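Local coordinates for putative DNA-binding protein (Bacteroides fragilis, PDB 3BS3) that probably binds DNA through a helix-turn-helix domain of the XRE (Cro/C1) family and is found as a two-subunit assembly, at residues Met10-Arg24 with Val58-Asn71. Sequence-based numbering, arbitrary orientation. Where two conformers were deposited one is given.
Sequences MMLNRIKVVLAEKQR and VAELLNVDPRQLIN
Leu12 and Asn71 pair backbone to backbone in both directions, a scrap of antiparallel bridging in a protein whose regular structure is otherwise helical: Leu12 N gives its hydrogen to Asn71 O and Asn71 N to Leu12 O, both at 2.9 Å and nearly straight. Arg14 N extends the pairing to Leu69 O (2.8 Å). The Arg14 side chain, bent at its third torsion (chi3 65°), then brings NH1 2.8 Å from Gln68 O, which lies almost in the guanidinium plane; a long, flexible arginine can thus satisfy the carbonyl of Gln68, next to last in the 3-10 segment 66-69. Asn13 suits the start of helix 15-21 because its OD1 accepts from Ile15 N in an Asx turn, while ND2 bonds to Gln49 and Trp43. In this compact helix-turn-helix fold of the XRE type, the pairing ties the lead-in to helix 15-21 to the chain just after the 3-10 segment, and helix 15-21 runs at 16° to the 58-62 part of helix 52-62. Branched aliphatic side chains pack here: Val18 sends CG1 to Leu62 CD1 (3.9 Å) on the helix and CG2 to Leu69 CD2 (3.8 Å) in the 3-10 segment, and Leu19 CD2 meets Leu62 CD2 at 3.8 Å. Toward solvent, Lys22 NZ and Asn63 O share one water, and Arg24 NE and Leu61 O another.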
HETATM    1  N   MSE A  10      -0.297   7.047 -11.171  1.00 46.37           N
HETATM    2  CA  MSE A  10      -1.308   6.099 -10.622  1.00 47.03           C
HETATM    3  C   MSE A  10      -0.684   4.742 -10.295  1.00 45.20           C
HETATM    4  O   MSE A  10       0.280   4.314 -10.941  1.00 45.12           O
HETATM    5  CB  MSE A  10      -2.498   5.945 -11.581  1.00 46.74           C
HETATM    6  CG  MSE A  10      -3.405   4.756 -11.269  1.00 48.90           C
HETATM    7 SE   MSE A  10      -5.320   5.123 -11.396  0.50 51.88          SE
HETATM    8  CE  MSE A  10      -5.479   6.523 -10.031  1.00 50.83           C
HETATM    9  N   MSE A  11      -1.244   4.088  -9.275  1.00 43.54           N
HETATM   10  CA  MSE A  11      -0.800   2.770  -8.837  1.00 42.33           C
HETATM   11  C   MSE A  11      -2.000   1.951  -8.374  1.00 39.06           C
HETATM   12  O   MSE A  11      -2.795   2.372  -7.512  1.00 38.85           O
HETATM   13  CB  MSE A  11       0.275   2.902  -7.746  1.00 42.34           C
HETATM   14  CG  MSE A  11       0.695   1.613  -7.038  1.00 43.65           C
HETATM   15 SE   MSE A  11       2.319   1.971  -6.001  0.70 49.16          SE
HETATM   16  CE  MSE A  11       1.646   3.421  -4.898  1.00 49.74           C
ATOM     17  N   LEU A  12      -2.147   0.770  -8.969  1.00 34.38           N
ATOM     18  CA  LEU A  12      -3.250  -0.085  -8.616  1.00 30.50           C
ATOM     19  C   LEU A  12      -2.705  -1.421  -8.164  1.00 28.06           C
ATOM     20  O   LEU A  12      -1.488  -1.611  -8.074  1.00 26.50           O
ATOM     21  CB  LEU A  12      -4.206  -0.239  -9.805  1.00 30.87           C
ATOM     22  CG  LEU A  12      -4.868   0.996 -10.428  1.00 34.01           C
ATOM     23  CD1 LEU A  12      -5.495   0.595 -11.741  1.00 33.01           C
ATOM     24  CD2 LEU A  12      -5.925   1.640  -9.495  1.00 34.82           C
ATOM     25  N   ASN A  13      -3.608  -2.342  -7.839  1.00 25.75           N
ATOM     26  CA  ASN A  13      -3.176  -3.665  -7.476  1.00 24.83           C
ATOM     27  C   ASN A  13      -3.623  -4.705  -8.502  1.00 25.09           C
ATOM     28  O   ASN A  13      -4.528  -4.451  -9.280  1.00 25.43           O
ATOM     29  CB  ASN A  13      -3.654  -4.017  -6.061  1.00 24.89           C
ATOM     30  CG  ASN A  13      -5.131  -4.388  -6.013  1.00 24.55           C
ATOM     31  OD1 ASN A  13      -5.518  -5.468  -6.469  1.00 24.27           O
ATOM     32  ND2 ASN A  13      -5.954  -3.507  -5.428  1.00 25.01           N
ATOM     33  N   ARG A  14      -2.978  -5.860  -8.450  1.00 24.45           N
ATOM     34  CA  ARG A  14      -3.260  -6.973  -9.371  1.00 25.59           C
ATOM     35  C   ARG A  14      -3.872  -8.155  -8.658  1.00 26.45           C
ATOM     36  O   ARG A  14      -3.806  -9.293  -9.151  1.00 26.05           O
ATOM     37  CB  ARG A  14      -1.963  -7.414 -10.081  1.00 25.09           C
ATOM     38  CG  ARG A  14      -1.268  -6.330 -10.831  1.00 26.48           C
ATOM     39  CD  ARG A  14      -0.087  -6.871 -11.618  1.00 24.90           C
ATOM     40  NE  ARG A  14      -0.510  -7.800 -12.678  1.00 23.57           N
ATOM     41  CZ  ARG A  14      -0.260  -9.113 -12.676  1.00 24.36           C
ATOM     42  NH1 ARG A  14       0.376  -9.686 -11.657  1.00 25.25           N
ATOM     43  NH2 ARG A  14      -0.660  -9.871 -13.696  1.00 24.09           N
ATOM     44  N   ILE A  15      -4.476  -7.918  -7.490  1.00 25.20           N
ATOM     45  CA  ILE A  15      -4.965  -9.042  -6.696  1.00 26.05           C
ATOM     46  C   ILE A  15      -5.990  -9.879  -7.457  1.00 25.68           C
ATOM     47  O   ILE A  15      -5.984 -11.101  -7.378  1.00 26.43           O
ATOM     48  CB  ILE A  15      -5.510  -8.564  -5.311  1.00 25.29           C
ATOM     49  CG1 ILE A  15      -4.329  -8.010  -4.502  1.00 25.98           C
ATOM     50  CG2 ILE A  15      -6.180  -9.719  -4.582  1.00 27.55           C
ATOM     51  CD1 ILE A  15      -4.790  -7.211  -3.266  1.00 26.28           C
ATOM     52  N   LYS A  16      -6.873  -9.247  -8.231  1.00 25.20           N
ATOM     53  CA  LYS A  16      -7.893 -10.027  -8.930  0.50 25.61           C
ATOM     54  C   LYS A  16      -7.256 -11.002  -9.928  1.00 25.39           C
ATOM     55  O   LYS A  16      -7.670 -12.162 -10.015  1.00 24.57           O
ATOM     56  CB  LYS A  16      -8.869  -9.097  -9.640  0.50 25.85           C
ATOM     57  CG  LYS A  16     -10.128  -9.800 -10.180  0.50 26.49           C
ATOM     58  CD  LYS A  16     -10.980  -8.814 -10.971  0.50 30.14           C
ATOM     59  CE  LYS A  16     -10.265  -8.376 -12.252  0.50 31.40           C
ATOM     60  NZ  LYS A  16     -10.376  -9.367 -13.388  0.50 33.62           N
ATOM     61  N   VAL A  17      -6.247 -10.533 -10.665  1.00 25.62           N
ATOM     62  CA  VAL A  17      -5.618 -11.378 -11.685  1.00 26.32           C
ATOM     63  C   VAL A  17      -4.869 -12.516 -11.004  1.00 27.02           C
ATOM     64  O   VAL A  17      -4.979 -13.685 -11.412  1.00 26.54           O
ATOM     65  CB  VAL A  17      -4.661 -10.567 -12.581  1.00 26.94           C
ATOM     66  CG1 VAL A  17      -3.857 -11.504 -13.497  1.00 27.01           C
ATOM     67  CG2 VAL A  17      -5.485  -9.574 -13.409  1.00 27.11           C
ATOM     68  N   VAL A  18      -4.111 -12.180  -9.973  1.00 26.77           N
ATOM     69  CA  VAL A  18      -3.302 -13.204  -9.293  1.00 27.06           C
ATOM     70  C   VAL A  18      -4.191 -14.243  -8.586  1.00 27.33           C
ATOM     71  O   VAL A  18      -3.879 -15.434  -8.613  1.00 27.45           O
ATOM     72  CB  VAL A  18      -2.219 -12.607  -8.393  1.00 27.26           C
ATOM     73  CG1 VAL A  18      -1.446 -13.741  -7.672  1.00 28.88           C
ATOM     74  CG2 VAL A  18      -1.265 -11.722  -9.227  1.00 28.00           C
ATOM     75  N   LEU A  19      -5.275 -13.799  -7.938  1.00 26.29           N
ATOM     76  CA  LEU A  19      -6.245 -14.756  -7.386  1.00 27.15           C
ATOM     77  C   LEU A  19      -6.691 -15.782  -8.428  1.00 27.76           C
ATOM     78  O   LEU A  19      -6.764 -16.988  -8.169  1.00 28.91           O
ATOM     79  CB  LEU A  19      -7.477 -14.040  -6.832  1.00 26.95           C
ATOM     80  CG  LEU A  19      -7.286 -13.466  -5.420  1.00 28.90           C
ATOM     81  CD1 LEU A  19      -8.471 -12.589  -5.053  1.00 28.75           C
ATOM     82  CD2 LEU A  19      -7.136 -14.574  -4.359  1.00 28.45           C
ATOM     83  N   ALA A  20      -7.028 -15.294  -9.606  1.00 26.75           N
ATOM     84  CA  ALA A  20      -7.512 -16.178 -10.683  1.00 26.83           C
ATOM     85  C   ALA A  20      -6.409 -17.139 -11.147  1.00 26.94           C
ATOM     86  O   ALA A  20      -6.661 -18.343 -11.349  1.00 27.23           O
ATOM     87  CB  ALA A  20      -8.021 -15.344 -11.834  1.00 26.95           C
ATOM     88  N   GLU A  21      -5.199 -16.610 -11.301  1.00 26.17           N
ATOM     89  CA  GLU A  21      -4.067 -17.410 -11.741  1.00 26.67           C
ATOM     90  C   GLU A  21      -3.736 -18.503 -10.719  1.00 27.28           C
ATOM     91  O   GLU A  21      -3.339 -19.617 -11.117  1.00 28.54           O
ATOM     92  CB  GLU A  21      -2.864 -16.502 -11.984  1.00 27.43           C
ATOM     93  CG  GLU A  21      -3.042 -15.695 -13.256  1.00 25.28           C
ATOM     94  CD  GLU A  21      -1.884 -14.752 -13.536  1.00 27.16           C
ATOM     95  OE1 GLU A  21      -1.061 -14.506 -12.629  1.00 29.49           O
ATOM     96  OE2 GLU A  21      -1.835 -14.230 -14.659  1.00 27.76           O
ATOM     97  N   LYS A  22      -3.880 -18.174  -9.442  1.00 27.60           N
ATOM     98  CA  LYS A  22      -3.588 -19.112  -8.370  1.00 27.78           C
ATOM     99  C   LYS A  22      -4.815 -19.970  -7.984  1.00 28.68           C
ATOM    100  O   LYS A  22      -4.769 -20.714  -7.010  1.00 28.60           O
ATOM    101  CB  LYS A  22      -3.005 -18.393  -7.133  1.00 27.30           C
ATOM    102  CG  LYS A  22      -1.622 -17.770  -7.405  1.00 28.83           C
ATOM    103  CD  LYS A  22      -0.644 -18.844  -7.957  1.00 31.45           C
ATOM    104  CE  LYS A  22       0.831 -18.455  -7.804  1.00 34.20           C
ATOM    105  NZ  LYS A  22       1.772 -19.669  -7.892  1.00 34.97           N
ATOM    106  N   GLN A  23      -5.914 -19.833  -8.711  1.00 28.51           N
ATOM    107  CA  GLN A  23      -7.111 -20.656  -8.452  1.00 29.93           C
ATOM    108  C   GLN A  23      -7.584 -20.529  -6.984  1.00 29.20           C
ATOM    109  O   GLN A  23      -7.737 -21.521  -6.262  1.00 28.88           O
ATOM    110  CB  GLN A  23      -6.863 -22.114  -8.926  1.00 29.74           C
ATOM    111  CG  GLN A  23      -6.652 -22.147 -10.472  1.00 32.66           C
ATOM    112  CD  GLN A  23      -6.503 -23.518 -11.129  1.00 33.82           C
ATOM    113  OE1 GLN A  23      -7.051 -24.528 -10.674  1.00 39.45           O
ATOM    114  NE2 GLN A  23      -5.780 -23.548 -12.250  1.00 36.36           N
ATOM    115  N   ARG A  24      -7.790 -19.272  -6.570  1.00 28.47           N
ATOM    116  CA  ARG A  24      -8.275 -18.942  -5.215  1.00 28.87           C
ATOM    117  C   ARG A  24      -9.418 -17.956  -5.358  1.00 29.41           C
ATOM    118  O   ARG A  24      -9.490 -17.246  -6.379  1.00 30.22           O
ATOM    119  CB  ARG A  24      -7.172 -18.280  -4.368  1.00 28.92           C
ATOM    120  CG  ARG A  24      -5.995 -19.177  -4.029  1.00 28.68           C
ATOM    121  CD  ARG A  24      -6.352 -20.339  -3.093  1.00 28.01           C
ATOM    122  NE  ARG A  24      -5.113 -20.792  -2.459  1.00 26.43           N
ATOM    123  CZ  ARG A  24      -5.021 -21.786  -1.574  1.00 27.18           C
ATOM    124  NH1 ARG A  24      -6.091 -22.493  -1.203  1.00 27.03           N
ATOM    125  NH2 ARG A  24      -3.836 -22.052  -1.042  1.00 27.99           N
ATOM    126  N   VAL A  58      -0.998 -10.781   1.637  1.00 26.16           N
ATOM    127  CA  VAL A  58      -1.688 -11.376   0.486  1.00 26.58           C
ATOM    128  C   VAL A  58      -0.703 -12.157  -0.388  1.00 26.24           C
ATOM    129  O   VAL A  58      -0.993 -13.272  -0.862  1.00 26.10           O
ATOM    130  CB  VAL A  58      -2.372 -10.295  -0.366  1.00 26.37           C
ATOM    131  CG1 VAL A  58      -2.986 -10.903  -1.645  1.00 28.55           C
ATOM    132  CG2 VAL A  58      -3.482  -9.551   0.422  1.00 27.27           C
ATOM    133  N   ALA A  59       0.455 -11.554  -0.618  1.00 27.02           N
ATOM    134  CA  ALA A  59       1.492 -12.182  -1.464  1.00 27.50           C
ATOM    135  C   ALA A  59       1.970 -13.506  -0.837  1.00 28.17           C
ATOM    136  O   ALA A  59       2.144 -14.517  -1.545  1.00 27.76           O
ATOM    137  CB  ALA A  59       2.644 -11.213  -1.676  1.00 28.52           C
ATOM    138  N   GLU A  60       2.162 -13.501   0.477  1.00 27.71           N
ATOM    139  CA  GLU A  60       2.587 -14.713   1.188  0.60 28.19           C
ATOM    140  C   GLU A  60       1.545 -15.809   0.986  1.00 27.93           C
ATOM    141  O   GLU A  60       1.890 -16.966   0.660  1.00 28.46           O
ATOM    142  CB  GLU A  60       2.807 -14.428   2.677  0.60 28.62           C
ATOM    143  CG  GLU A  60       4.082 -13.648   2.934  0.60 31.55           C
ATOM    144  CD  GLU A  60       4.187 -13.058   4.336  0.60 36.27           C
ATOM    145  OE1 GLU A  60       3.221 -13.136   5.133  0.60 38.11           O
ATOM    146  OE2 GLU A  60       5.258 -12.494   4.633  0.60 37.55           O
ATOM    147  N   LEU A  61       0.277 -15.441   1.146  1.00 26.82           N
ATOM    148  CA  LEU A  61      -0.842 -16.395   1.010  1.00 26.99           C
ATOM    149  C   LEU A  61      -0.987 -16.952  -0.410  1.00 28.04           C
ATOM    150  O   LEU A  61      -1.375 -18.117  -0.578  1.00 28.75           O
ATOM    151  CB  LEU A  61      -2.159 -15.743   1.440  1.00 27.32           C
ATOM    152  CG  LEU A  61      -2.315 -15.479   2.935  1.00 27.08           C
ATOM    153  CD1 LEU A  61      -3.528 -14.634   3.194  1.00 29.13           C
ATOM    154  CD2 LEU A  61      -2.421 -16.814   3.704  1.00 27.70           C
ATOM    155  N   LEU A  62      -0.674 -16.130  -1.413  1.00 27.92           N
ATOM    156  CA  LEU A  62      -0.770 -16.555  -2.818  1.00 27.44           C
ATOM    157  C   LEU A  62       0.540 -17.121  -3.363  1.00 28.43           C
ATOM    158  O   LEU A  62       0.603 -17.510  -4.540  1.00 28.31           O
ATOM    159  CB  LEU A  62      -1.276 -15.408  -3.700  1.00 27.75           C
ATOM    160  CG  LEU A  62      -2.683 -14.931  -3.330  1.00 29.00           C
ATOM    161  CD1 LEU A  62      -3.074 -13.720  -4.149  1.00 29.27           C
ATOM    162  CD2 LEU A  62      -3.735 -16.047  -3.493  1.00 32.87           C
ATOM    163  N   ASN A  63       1.578 -17.148  -2.518  1.00 27.78           N
ATOM    164  CA  ASN A  63       2.899 -17.651  -2.916  1.00 28.65           C
ATOM    165  C   ASN A  63       3.512 -16.896  -4.091  1.00 28.70           C
ATOM    166  O   ASN A  63       4.073 -17.513  -5.029  1.00 29.12           O
ATOM    167  CB  ASN A  63       2.851 -19.157  -3.237  1.00 28.96           C
ATOM    168  CG  ASN A  63       2.402 -19.987  -2.046  1.00 31.47           C
ATOM    169  OD1 ASN A  63       2.813 -19.749  -0.911  1.00 31.47           O
ATOM    170  ND2 ASN A  63       1.539 -20.959  -2.303  1.00 32.03           N
ATOM    171  N   VAL A  64       3.398 -15.563  -4.044  1.00 28.91           N
ATOM    172  CA  VAL A  64       4.034 -14.713  -5.056  1.00 28.76           C
ATOM    173  C   VAL A  64       4.855 -13.626  -4.373  1.00 28.84           C
ATOM    174  O   VAL A  64       4.661 -13.353  -3.173  1.00 28.39           O
ATOM    175  CB  VAL A  64       3.000 -14.041  -6.005  1.00 28.91           C
ATOM    176  CG1 VAL A  64       2.188 -15.099  -6.780  1.00 28.58           C
ATOM    177  CG2 VAL A  64       2.043 -13.100  -5.223  1.00 28.08           C
ATOM    178  N   ASP A  65       5.798 -13.047  -5.124  1.00 28.63           N
ATOM    179  CA  ASP A  65       6.523 -11.840  -4.698  0.50 29.05           C
ATOM    180  C   ASP A  65       5.514 -10.702  -4.574  1.00 29.14           C
ATOM    181  O   ASP A  65       4.687 -10.517  -5.472  1.00 28.86           O
ATOM    182  CB  ASP A  65       7.577 -11.471  -5.753  0.50 29.07           C
ATOM    183  CG  ASP A  65       8.565 -10.390  -5.281  0.50 29.99           C
ATOM    184  OD1 ASP A  65       8.166  -9.303  -4.795  0.50 30.73           O
ATOM    185  OD2 ASP A  65       9.784 -10.624  -5.440  0.50 32.83           O
ATOM    186  N   PRO A  66       5.548  -9.930  -3.466  1.00 29.58           N
ATOM    187  CA  PRO A  66       4.540  -8.843  -3.401  1.00 29.65           C
ATOM    188  C   PRO A  66       4.576  -7.849  -4.571  1.00 29.07           C
ATOM    189  O   PRO A  66       3.547  -7.233  -4.883  1.00 29.60           O
ATOM    190  CB  PRO A  66       4.839  -8.119  -2.072  1.00 30.91           C
ATOM    191  CG  PRO A  66       6.022  -8.768  -1.488  1.00 30.37           C
ATOM    192  CD  PRO A  66       6.378 -10.015  -2.248  1.00 30.45           C
ATOM    193  N   ARG A  67       5.728  -7.690  -5.219  1.00 29.29           N
ATOM    194  CA  ARG A  67       5.856  -6.808  -6.388  0.50 29.86           C
ATOM    195  C   ARG A  67       4.855  -7.194  -7.485  1.00 29.15           C
ATOM    196  O   ARG A  67       4.411  -6.343  -8.275  1.00 29.61           O
ATOM    197  CB  ARG A  67       7.305  -6.811  -6.933  0.50 29.75           C
ATOM    198  CG  ARG A  67       7.637  -7.954  -7.886  0.50 30.38           C
ATOM    199  CD  ARG A  67       9.075  -7.935  -8.418  0.50 31.99           C
ATOM    200  NE  ARG A  67       9.815  -9.146  -8.047  0.50 38.44           N
ATOM    201  CZ  ARG A  67       9.504 -10.385  -8.436  0.50 39.46           C
ATOM    202  NH1 ARG A  67      10.247 -11.413  -8.039  0.50 40.18           N
ATOM    203  NH2 ARG A  67       8.452 -10.611  -9.212  0.50 41.45           N
ATOM    204  N   GLN A  68       4.527  -8.489  -7.535  1.00 28.04           N
ATOM    205  CA  GLN A  68       3.589  -9.000  -8.535  0.50 27.97           C
ATOM    206  C   GLN A  68       2.150  -8.551  -8.277  1.00 27.40           C
ATOM    207  O   GLN A  68       1.291  -8.653  -9.175  1.00 27.30           O
ATOM    208  CB  GLN A  68       3.694 -10.523  -8.648  0.50 28.31           C
ATOM    209  CG  GLN A  68       5.156 -11.009  -8.764  0.50 29.70           C
ATOM    210  CD  GLN A  68       5.805 -10.760 -10.130  0.50 33.37           C
ATOM    211  OE1 GLN A  68       5.746  -9.656 -10.697  0.50 35.99           O
ATOM    212  NE2 GLN A  68       6.452 -11.793 -10.656  0.50 32.78           N
ATOM    213  N   LEU A  69       1.884  -8.023  -7.079  1.00 25.77           N
ATOM    214  CA  LEU A  69       0.533  -7.557  -6.783  1.00 25.82           C
ATOM    215  C   LEU A  69       0.326  -6.073  -7.079  1.00 25.46           C
ATOM    216  O   LEU A  69      -0.760  -5.548  -6.803  1.00 26.17           O
ATOM    217  CB  LEU A  69       0.184  -7.828  -5.325  1.00 26.06           C
ATOM    218  CG  LEU A  69       0.202  -9.297  -4.932  1.00 27.25           C
ATOM    219  CD1 LEU A  69      -0.187  -9.439  -3.443  1.00 28.10           C
ATOM    220  CD2 LEU A  69      -0.718 -10.151  -5.789  1.00 27.79           C
ATOM    221  N   ILE A  70       1.343  -5.409  -7.622  1.00 26.07           N
ATOM    222  CA  ILE A  70       1.254  -3.975  -7.874  1.00 27.18           C
ATOM    223  C   ILE A  70       1.298  -3.703  -9.376  1.00 27.96           C
ATOM    224  O   ILE A  70       2.092  -4.316 -10.111  1.00 28.50           O
ATOM    225  CB  ILE A  70       2.386  -3.212  -7.153  1.00 27.25           C
ATOM    226  CG1 ILE A  70       2.233  -3.405  -5.634  1.00 28.15           C
ATOM    227  CG2 ILE A  70       2.348  -1.710  -7.509  1.00 29.01           C
ATOM    228  CD1 ILE A  70       3.229  -2.607  -4.782  1.00 28.66           C
ATOM    229  N   ASN A  71       0.442  -2.789  -9.818  1.00 28.01           N
ATOM    230  CA  ASN A  71       0.407  -2.350 -11.214  1.00 29.96           C
ATOM    231  C   ASN A  71       0.672  -0.843 -11.332  1.00 30.87           C
ATOM    232  O   ASN A  71      -0.088  -0.034 -10.788  1.00 31.11           O
ATOM    233  CB  ASN A  71      -0.955  -2.726 -11.826  1.00 30.59           C
ATOM    234  CG  ASN A  71      -1.093  -2.277 -13.260  1.00 32.21           C
ATOM    235  OD1 ASN A  71      -0.101  -2.098 -13.965  1.00 33.38           O
ATOM    236  ND2 ASN A  71      -2.334  -2.091 -13.708  1.00 34.26           N
TER
HETATM  237  O   HOH W   1       4.302 -18.660  -7.465  1.00 42.60           O
HETATM  238  O   HOH W   2      -2.383 -19.916  -2.386  1.00 22.68           O